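PDB 5D2E: MlnE from Bacillus amyloliquefaciens subsp. plantarum, which probably takes part in assembling a polyketide antibiotic, and is represented here by its N-terminal B-type ketoreductase, a domain that reduces beta-keto groups with NADPH. Local coordinates for residues 275-280 with 345-350; 332-337 with 357-362; 161-166 with 203-208. All coordinates share one frame; numbering follows the deposited sequence.

Contact 1. Residues 275-280 with 345-350; sequences VYLITG and KYIKQT. With NAP (NADP nicotinamide-adenine-dinucleotide phosphate), chain B.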
# COMPACT_ATOMS: atom_id res chain seq x y z
N VAL A 275 6.48 9.58 -25.63
CA VAL A 275 7.60 8.96 -24.97
C VAL A 275 7.11 8.40 -23.64
O VAL A 275 6.55 9.16 -22.83
CB VAL A 275 8.69 9.98 -24.71
CG1 VAL A 275 9.91 9.32 -24.18
CG2 VAL A 275 9.01 10.78 -25.97
N TYR A 276 7.27 7.06 -23.46
CA TYR A 276 6.78 6.31 -22.29
C TYR A 276 7.84 5.50 -21.57
O TYR A 276 8.69 4.87 -22.18
CB TYR A 276 5.58 5.44 -22.69
CG TYR A 276 4.54 6.32 -23.41
CD1 TYR A 276 3.63 7.09 -22.71
CD2 TYR A 276 4.52 6.40 -24.81
CE1 TYR A 276 2.74 7.88 -23.37
CE2 TYR A 276 3.61 7.19 -25.48
CZ TYR A 276 2.74 7.95 -24.76
OH TYR A 276 1.85 8.77 -25.43
N LEU A 277 7.84 5.58 -20.24
CA LEU A 277 8.77 4.83 -19.39
C LEU A 277 8.02 3.73 -18.72
O LEU A 277 6.99 3.96 -18.13
CB LEU A 277 9.34 5.73 -18.33
CG LEU A 277 10.16 5.14 -17.16
CD1 LEU A 277 11.37 4.40 -17.73
CD2 LEU A 277 10.60 6.25 -16.23
N ILE A 278 8.54 2.51 -18.81
CA ILE A 278 8.00 1.40 -18.09
C ILE A 278 9.09 0.88 -17.21
O ILE A 278 10.10 0.31 -17.68
CB ILE A 278 7.54 0.31 -19.02
CG1 ILE A 278 6.61 0.91 -20.07
CG2 ILE A 278 6.81 -0.78 -18.28
CD1 ILE A 278 6.01 -0.10 -21.03
N THR A 279 8.88 1.05 -15.91
CA THR A 279 9.80 0.49 -14.94
C THR A 279 9.45 -0.98 -14.76
O THR A 279 8.27 -1.41 -14.92
CB THR A 279 9.73 1.20 -13.56
OG1 THR A 279 8.49 0.91 -12.93
CG2 THR A 279 10.02 2.68 -13.68
N GLY A 280 10.47 -1.80 -14.50
CA GLY A 280 10.27 -3.26 -14.61
C GLY A 280 9.82 -3.66 -16.01
O GLY A 280 9.12 -4.67 -16.19
N LYS A 345 16.30 12.64 -16.65
CA LYS A 345 17.19 13.55 -17.41
C LYS A 345 17.64 12.99 -18.76
O LYS A 345 17.63 13.70 -19.77
CB LYS A 345 18.38 13.94 -16.57
CG LYS A 345 18.00 15.02 -15.60
CD LYS A 345 19.02 15.22 -14.50
CE LYS A 345 18.53 16.42 -13.70
NZ LYS A 345 19.17 16.49 -12.38
N TYR A 346 17.99 11.72 -18.78
CA TYR A 346 18.44 11.07 -19.99
C TYR A 346 17.33 10.93 -20.97
O TYR A 346 17.55 11.08 -22.20
CB TYR A 346 19.08 9.75 -19.66
CG TYR A 346 19.38 8.88 -20.85
CD1 TYR A 346 20.54 9.05 -21.59
CD2 TYR A 346 18.48 7.89 -21.27
CE1 TYR A 346 20.81 8.25 -22.69
CE2 TYR A 346 18.74 7.08 -22.37
CZ TYR A 346 19.92 7.27 -23.07
OH TYR A 346 20.21 6.51 -24.17
N ILE A 347 16.12 10.65 -20.47
CA ILE A 347 14.98 10.52 -21.35
C ILE A 347 14.68 11.91 -21.95
O ILE A 347 14.39 12.02 -23.16
CB ILE A 347 13.75 9.99 -20.61
CG1 ILE A 347 13.92 8.55 -20.24
CG2 ILE A 347 12.52 10.16 -21.46
CD1 ILE A 347 12.81 8.02 -19.38
N LYS A 348 14.78 12.95 -21.13
CA LYS A 348 14.49 14.32 -21.62
C LYS A 348 15.48 14.75 -22.71
O LYS A 348 15.07 15.20 -23.78
CB LYS A 348 14.50 15.37 -20.50
CG LYS A 348 13.66 16.61 -20.88
CD LYS A 348 13.78 17.85 -19.98
CE LYS A 348 13.83 17.53 -18.49
NZ LYS A 348 15.22 17.50 -17.93
N GLN A 349 16.76 14.60 -22.40
CA GLN A 349 17.85 14.86 -23.34
C GLN A 349 17.77 14.00 -24.59
O GLN A 349 18.01 14.47 -25.67
CB GLN A 349 19.20 14.66 -22.65
CG GLN A 349 20.39 14.45 -23.58
CD GLN A 349 21.63 15.21 -23.14
OE1 GLN A 349 22.66 14.62 -22.83
NE2 GLN A 349 21.52 16.55 -23.12
N THR A 350 17.40 12.74 -24.46
CA THR A 350 17.31 11.84 -25.61
C THR A 350 16.05 12.03 -26.48
O THR A 350 16.12 11.93 -27.71
CB THR A 350 17.46 10.40 -25.13
OG1 THR A 350 18.73 10.31 -24.44
CG2 THR A 350 17.38 9.42 -26.26
PA NAP B . 8.51 -9.40 -12.67
O1A NAP B . 8.50 -10.15 -14.03
O2A NAP B . 9.50 -9.72 -11.57
O5B NAP B . 8.81 -7.88 -13.11
C5B NAP B . 9.14 -6.92 -12.11
C4B NAP B . 10.37 -6.24 -12.66
O4B NAP B . 10.77 -5.24 -11.70
C3B NAP B . 11.60 -7.17 -12.83
O3B NAP B . 11.92 -7.32 -14.22
C2B NAP B . 12.74 -6.41 -12.12
O2B NAP B . 13.91 -6.43 -12.89
C1B NAP B . 12.14 -5.01 -11.92
N9A NAP B . 12.64 -4.30 -10.74
C8A NAP B . 12.63 -4.73 -9.42
N7A NAP B . 13.24 -3.81 -8.60
C5A NAP B . 13.57 -2.76 -9.38
C6A NAP B . 14.23 -1.49 -9.18
N6A NAP B . 14.59 -1.16 -7.89
N1A NAP B . 14.49 -0.68 -10.30
C2A NAP B . 14.10 -1.07 -11.53
N3A NAP B . 13.48 -2.26 -11.79
C4A NAP B . 13.21 -3.11 -10.80
O3 NAP B . 7.02 -9.39 -12.01
PN NAP B . 5.61 -9.20 -12.79
O1N NAP B . 4.76 -10.45 -12.61
O2N NAP B . 5.95 -8.52 -14.09
O5D NAP B . 4.81 -8.07 -11.96
C5D NAP B . 5.14 -6.69 -12.29
C4D NAP B . 4.45 -5.69 -11.35
O4D NAP B . 3.05 -5.94 -11.24
C3D NAP B . 5.03 -5.85 -9.94
O3D NAP B . 5.26 -4.56 -9.40
C2D NAP B . 3.99 -6.63 -9.17
O2D NAP B . 4.03 -6.36 -7.74
C1D NAP B . 2.65 -6.25 -9.87
N1N NAP B . 1.68 -7.37 -9.74
C2N NAP B . 1.81 -8.53 -10.48
C3N NAP B . 0.93 -9.62 -10.39
C7N NAP B . 1.10 -10.91 -11.25
O7N NAP B . 0.34 -11.87 -11.10
N7N NAP B . 2.04 -11.03 -12.20
C4N NAP B . -0.12 -9.52 -9.47
C5N NAP B . -0.24 -8.36 -8.70
C6N NAP B . 0.66 -7.28 -8.86
P2B NAP B . 15.43 -6.25 -12.27
O1X NAP B . 15.67 -7.36 -11.25
O2X NAP B . 16.37 -6.31 -13.52
O3X NAP B . 15.44 -4.91 -11.61
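No aromatic ring stands between V275, L277 and I347, the three residues that touch here; the flat groups lie beside them. The Y346 ring has the T350 hydroxyl on one face, with OG1 3.4 Å above the ring plane and over its centre. The same T350 OG1 is bonded to Y346 O, one helical turn back, at 2.6 Å. Y346 O also accepts from T350 N, and the two donors arrive from opposite faces of the carbonyl plane. The bond from OG1 helps hold the hydroxyl over the ring. On the other side of strand 275-279, the Y276 ring meets F402 with the two planes almost parallel, and Y276 OH at the ring's far end is bonded to K271 N.

The contact itself is aliphatic. I347 on helix 337-351 reaches down to the strand with both branches. Its CG2 meets V275 CG1 at 3.9 Å, and the two side chains slide past each other in opposite directions. The longer branch of I347 is extended (chi2 174°), which carries CD1 along the strand to L277 CD1 at 4.2 Å. L343 and I344 of the same helix also pack on L277. I302 of strand 300-304 lies against both V275 and L277.

This is helix-on-sheet packing in the Rossmann-type fold of the KR domain. Strand 275-279 leads to G280, whose CA comes within 3.6 Å of NADP atom O4B. The backbone of G280 has positive phi (58°). The ribose lies where a side chain would be, so this close approach depends on there being none. The chemistry is therefore divided along the strand: between these residues strand and helix meet only through methyl groups, held by van der Waals packing, while the strand's far end is left to the cofactor.

Contact 2. Residues 332-337 with 357-362; sequences ADISKE and ILHSAG. With NAP (NADP nicotinamide-adenine-dinucleotide phosphate), chain B.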
# COMPACT_ATOMS: atom_id res chain seq x y z
N ALA A 332 18.67 0.76 -14.39
CA ALA A 332 18.63 1.73 -13.30
C ALA A 332 17.93 1.09 -12.12
O ALA A 332 17.03 0.25 -12.29
CB ALA A 332 17.93 3.01 -13.70
N ASP A 333 18.37 1.44 -10.93
CA ASP A 333 17.71 1.01 -9.72
C ASP A 333 16.83 2.20 -9.30
O ASP A 333 17.30 3.18 -8.75
CB ASP A 333 18.72 0.62 -8.66
CG ASP A 333 18.08 0.19 -7.39
OD1 ASP A 333 16.86 0.46 -7.23
OD2 ASP A 333 18.79 -0.38 -6.53
N ILE A 334 15.55 2.16 -9.63
CA ILE A 334 14.73 3.34 -9.43
C ILE A 334 14.40 3.62 -7.96
O ILE A 334 13.83 4.66 -7.70
CB ILE A 334 13.48 3.41 -10.32
CG1 ILE A 334 12.66 2.17 -10.35
CG2 ILE A 334 13.84 3.68 -11.79
CD1 ILE A 334 12.09 1.80 -9.05
N SER A 335 14.79 2.76 -7.03
CA SER A 335 14.74 3.06 -5.58
C SER A 335 15.83 4.01 -5.13
O SER A 335 15.88 4.43 -3.96
CB SER A 335 14.85 1.76 -4.78
OG SER A 335 16.20 1.31 -4.73
N LYS A 336 16.78 4.30 -6.01
CA LYS A 336 17.89 5.22 -5.69
C LYS A 336 17.60 6.57 -6.34
O LYS A 336 17.59 6.67 -7.55
CB LYS A 336 19.23 4.70 -6.21
CG LYS A 336 19.65 3.28 -5.87
CD LYS A 336 19.61 2.99 -4.40
CE LYS A 336 20.19 1.60 -4.10
NZ LYS A 336 19.64 1.12 -2.79
N GLU A 337 17.40 7.58 -5.51
CA GLU A 337 16.91 8.85 -5.92
C GLU A 337 17.73 9.41 -7.09
O GLU A 337 17.16 9.86 -8.11
CB GLU A 337 16.90 9.81 -4.74
CG GLU A 337 16.33 11.17 -5.11
CD GLU A 337 16.16 12.11 -3.92
OE1 GLU A 337 16.55 11.74 -2.82
OE2 GLU A 337 15.56 13.21 -4.11
N ILE A 357 4.27 7.32 -17.50
CA ILE A 357 5.02 6.33 -16.70
C ILE A 357 4.04 5.20 -16.32
O ILE A 357 2.94 5.48 -15.77
CB ILE A 357 5.61 6.93 -15.45
CG1 ILE A 357 6.58 8.00 -15.82
CG2 ILE A 357 6.27 5.85 -14.54
CD1 ILE A 357 7.22 8.68 -14.64
N LEU A 358 4.48 3.94 -16.55
CA LEU A 358 3.86 2.75 -16.01
C LEU A 358 4.90 2.19 -15.06
O LEU A 358 6.04 1.90 -15.45
CB LEU A 358 3.56 1.69 -17.06
CG LEU A 358 2.56 1.97 -18.15
CD1 LEU A 358 2.38 0.73 -19.01
CD2 LEU A 358 1.18 2.35 -17.59
N HIS A 359 4.54 2.13 -13.79
CA HIS A 359 5.51 1.72 -12.74
C HIS A 359 5.24 0.31 -12.35
O HIS A 359 4.36 0.04 -11.54
CB HIS A 359 5.43 2.70 -11.57
CG HIS A 359 6.35 2.41 -10.43
ND1 HIS A 359 7.64 1.95 -10.57
CD2 HIS A 359 6.14 2.52 -9.09
CE1 HIS A 359 8.20 1.84 -9.38
NE2 HIS A 359 7.29 2.18 -8.47
N SER A 360 6.02 -0.63 -12.94
CA SER A 360 5.78 -2.08 -12.79
C SER A 360 6.91 -2.73 -12.00
O SER A 360 6.83 -3.92 -11.70
CB SER A 360 5.68 -2.77 -14.17
OG SER A 360 5.12 -4.03 -14.05
N ALA A 361 7.96 -1.98 -11.68
CA ALA A 361 9.06 -2.51 -10.92
C ALA A 361 8.58 -3.03 -9.57
O ALA A 361 7.73 -2.42 -8.88
CB ALA A 361 10.11 -1.42 -10.69
N GLY A 362 9.10 -4.17 -9.21
CA GLY A 362 8.73 -4.81 -7.95
C GLY A 362 9.40 -6.14 -7.74
O GLY A 362 10.04 -6.69 -8.65
PA NAP B . 8.51 -9.40 -12.67
O1A NAP B . 8.50 -10.15 -14.03
O2A NAP B . 9.50 -9.72 -11.57
O5B NAP B . 8.81 -7.88 -13.11
C5B NAP B . 9.14 -6.92 -12.11
C4B NAP B . 10.37 -6.24 -12.66
O4B NAP B . 10.77 -5.24 -11.70
C3B NAP B . 11.60 -7.17 -12.83
O3B NAP B . 11.92 -7.32 -14.22
C2B NAP B . 12.74 -6.41 -12.12
O2B NAP B . 13.91 -6.43 -12.89
C1B NAP B . 12.14 -5.01 -11.92
N9A NAP B . 12.64 -4.30 -10.74
C8A NAP B . 12.63 -4.73 -9.42
N7A NAP B . 13.24 -3.81 -8.60
C5A NAP B . 13.57 -2.76 -9.38
C6A NAP B . 14.23 -1.49 -9.18
N6A NAP B . 14.59 -1.16 -7.89
N1A NAP B . 14.49 -0.68 -10.30
C2A NAP B . 14.10 -1.07 -11.53
N3A NAP B . 13.48 -2.26 -11.79
C4A NAP B . 13.21 -3.11 -10.80
O3 NAP B . 7.02 -9.39 -12.01
PN NAP B . 5.61 -9.20 -12.79
O1N NAP B . 4.76 -10.45 -12.61
O2N NAP B . 5.95 -8.52 -14.09
O5D NAP B . 4.81 -8.07 -11.96
C5D NAP B . 5.14 -6.69 -12.29
C4D NAP B . 4.45 -5.69 -11.35
O4D NAP B . 3.05 -5.94 -11.24
C3D NAP B . 5.03 -5.85 -9.94
O3D NAP B . 5.26 -4.56 -9.40
C2D NAP B . 3.99 -6.63 -9.17
O2D NAP B . 4.03 -6.36 -7.74
C1D NAP B . 2.65 -6.25 -9.87
N1N NAP B . 1.68 -7.37 -9.74
C2N NAP B . 1.81 -8.53 -10.48
C3N NAP B . 0.93 -9.62 -10.39
C7N NAP B . 1.10 -10.91 -11.25
O7N NAP B . 0.34 -11.87 -11.10
N7N NAP B . 2.04 -11.03 -12.20
C4N NAP B . -0.12 -9.52 -9.47
C5N NAP B . -0.24 -8.36 -8.70
C6N NAP B . 0.66 -7.28 -8.86
P2B NAP B . 15.43 -6.25 -12.27
O1X NAP B . 15.67 -7.36 -11.25
O2X NAP B . 16.37 -6.31 -13.52
O3X NAP B . 15.44 -4.91 -11.61
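The backbones approach to 8.3 Å between the CA atoms of I334 and A361, where a type I turn from D333 to K336 faces the end of strand 356-359. I334 bridges the gap with CD1. This methyl lies 3.9 Å from H359 CE1, at the edge of the imidazole and near its plane. It also meets A361 CB at 4.1 Å. I334 CG1 sits between the backbone N and carbonyl carbon (chi1 49°), and chi2 is 63°, so the branch comes to one face of the adenine at its N1A edge. A361 CB lies over that face too, 3.5 Å from C4A. H359 ND1, next to CE1 in the ring, is hydrogen-bonded to T279 OG1, which helps fix the rotation of the imidazole.

Both segments belong to the NADP-binding site of the KR domain, a short-chain dehydrogenase/reductase fold. The loop at 333-334 reads the edge of the base. I334 N donates to N1A at 3.1 Å in a fairly straight bond (163°), and N6A donates to D333 OD1 at 2.9 Å. D333 OD1 is already the acceptor of an Asx turn from S335 N, and S335 OG reaches it at 2.7 Å from the same face of the carboxylate. These bonds should hold the carboxylate in place for the base. The loop after the strand handles the sugars instead. S360 O accepts from O3D of the nicotinamide ribose, and G362 N donates to O4B of the adenosine ribose at 3.2 Å.

Contact 3. Residues 161-166 with 203-208; sequences AFMANK and PNFTCK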
# COMPACT_ATOMS: atom_id res chain seq x y z
N ALA A 161 9.06 -9.60 18.11
CA ALA A 161 9.45 -9.78 19.51
C ALA A 161 8.31 -10.36 20.30
O ALA A 161 8.55 -11.26 21.14
CB ALA A 161 9.87 -8.44 20.12
N PHE A 162 7.08 -9.84 20.11
CA PHE A 162 5.96 -10.38 20.88
C PHE A 162 5.77 -11.86 20.62
O PHE A 162 5.45 -12.61 21.56
CB PHE A 162 4.64 -9.70 20.58
CG PHE A 162 4.48 -8.35 21.23
CD1 PHE A 162 5.52 -7.72 21.90
CD2 PHE A 162 3.26 -7.67 21.08
CE1 PHE A 162 5.33 -6.49 22.50
CE2 PHE A 162 3.08 -6.44 21.65
CZ PHE A 162 4.13 -5.86 22.36
N MET A 163 5.92 -12.28 19.36
CA MET A 163 5.67 -13.70 19.07
C MET A 163 6.82 -14.53 19.59
O MET A 163 6.59 -15.61 20.16
CB MET A 163 5.38 -13.93 17.59
CG MET A 163 4.00 -13.34 17.26
SD MET A 163 3.46 -13.66 15.55
CE MET A 163 4.67 -12.63 14.77
N ALA A 164 8.05 -14.03 19.42
CA ALA A 164 9.18 -14.81 19.82
C ALA A 164 9.21 -15.02 21.32
O ALA A 164 9.67 -16.06 21.78
CB ALA A 164 10.49 -14.17 19.38
N ASN A 165 8.80 -14.02 22.09
CA ASN A 165 8.82 -14.10 23.56
C ASN A 165 7.47 -14.52 24.14
O ASN A 165 7.28 -14.50 25.35
CB ASN A 165 9.24 -12.74 24.12
CG ASN A 165 10.65 -12.37 23.71
OD1 ASN A 165 11.54 -13.13 23.96
ND2 ASN A 165 10.81 -11.34 22.95
N LYS A 166 6.50 -14.83 23.29
CA LYS A 166 5.17 -15.26 23.68
C LYS A 166 4.51 -14.38 24.75
O LYS A 166 3.93 -14.87 25.74
CB LYS A 166 5.25 -16.73 24.15
CG LYS A 166 5.69 -17.67 23.02
CD LYS A 166 5.12 -19.05 23.25
CE LYS A 166 6.00 -20.10 22.61
NZ LYS A 166 5.19 -21.34 22.40
N PRO A 203 -4.03 -15.22 13.92
CA PRO A 203 -5.37 -14.75 14.15
C PRO A 203 -5.68 -14.41 15.61
O PRO A 203 -6.69 -13.80 15.87
CB PRO A 203 -6.26 -15.91 13.70
CG PRO A 203 -5.43 -16.69 12.76
CD PRO A 203 -4.00 -16.53 13.24
N ASN A 204 -4.85 -14.79 16.53
CA ASN A 204 -4.99 -14.29 17.90
C ASN A 204 -4.61 -12.81 18.10
O ASN A 204 -4.80 -12.29 19.20
CB ASN A 204 -4.11 -15.12 18.78
CG ASN A 204 -4.66 -16.53 18.94
OD1 ASN A 204 -5.88 -16.74 19.05
ND2 ASN A 204 -3.79 -17.46 18.96
N PHE A 205 -4.00 -12.18 17.09
CA PHE A 205 -3.73 -10.74 17.09
C PHE A 205 -4.81 -10.02 16.28
O PHE A 205 -4.80 -10.03 15.05
CB PHE A 205 -2.37 -10.43 16.49
CG PHE A 205 -1.19 -10.82 17.33
CD1 PHE A 205 -1.30 -11.32 18.64
CD2 PHE A 205 0.08 -10.69 16.79
CE1 PHE A 205 -0.15 -11.62 19.37
CE2 PHE A 205 1.20 -11.01 17.51
CZ PHE A 205 1.09 -11.46 18.82
N THR A 206 -5.73 -9.38 16.96
CA THR A 206 -6.72 -8.59 16.28
C THR A 206 -6.15 -7.19 16.10
O THR A 206 -5.80 -6.49 17.11
CB THR A 206 -8.01 -8.51 17.09
OG1 THR A 206 -8.45 -9.82 17.36
CG2 THR A 206 -9.09 -7.72 16.34
N CYS A 207 -6.08 -6.74 14.86
CA CYS A 207 -5.33 -5.55 14.52
C CYS A 207 -6.24 -4.50 13.94
O CYS A 207 -6.99 -4.75 13.00
CB CYS A 207 -4.24 -5.88 13.54
SG CYS A 207 -2.94 -6.96 14.09
N LYS A 208 -6.17 -3.30 14.50
CA LYS A 208 -6.99 -2.18 14.01
C LYS A 208 -6.14 -1.00 13.72
O LYS A 208 -5.10 -0.83 14.36
CB LYS A 208 -8.03 -1.83 15.06
CG LYS A 208 -8.83 -3.07 15.43
CD LYS A 208 -10.18 -2.82 16.09
CE LYS A 208 -10.11 -2.75 17.61
NZ LYS A 208 -11.49 -2.53 18.14
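F205 meets F162 and M163 where helix 141-164 packs on strand 205-214, a helix-on-sheet contact in the first Rossmann-like half of the chain. In polyketide synthase ketoreductases this half is the structural subdomain.

The tight part is around the F205 ring tip. M163 CG comes to 3.7 Å from F205 CE2, approaching obliquely. A chi1 of -70° sets M163 CG against the ring, the extended chi2 brings SD alongside CE2, and the bend at chi3 turns only the terminal CE. SD is 5.0 Å from the ring centroid and 52° off the ring normal, an oblique Met-aromatic contact. F162 adds less: its CB lies 4.3 Å from F205 CZ. V198 of helix 186-201 and A171 and I173 of strand 171-180 pack on F205 as well. M163 also touches I369 and I370, which belong to the catalytic half of the chain.

The solvent side is looser and polar. P203 and K166 are exposed, and neither meets the opposite segment. Here the helix ends in a Schellman motif, with K166 at positive phi and a weak bond from K166 N to M163 O. N165 ND2 bonds to D112 OD1 on helix 108-120. The same ND2 turns back toward its own helix and makes a weak, bent bond (120°) to A161 O at 2.9 Å.

In the fold
All three contacts are buried and joined by packing rather than by hydrogen bonds between their segments. Contacts 1 and 2 lie in the KR domain, with centres 11 Å apart, and are joined through the sheet: strands 275-279 and 356-359 are parallel neighbours. L277 O and L358 N, 3.0 Å apart, are probably hydrogen-bonded there. Both reach NADP, but contact 1 is helix against sheet and contact 2 adds polar recognition of adenine and ribose. Contact 3 belongs to the other Rossmann-like half, its centre about 45 Å from that of contact 1. M163 there is partly exposed. It is built on a Met-aromatic contact; contact 1 is purely aliphatic and contact 2 sets a methyl against an imidazole edge.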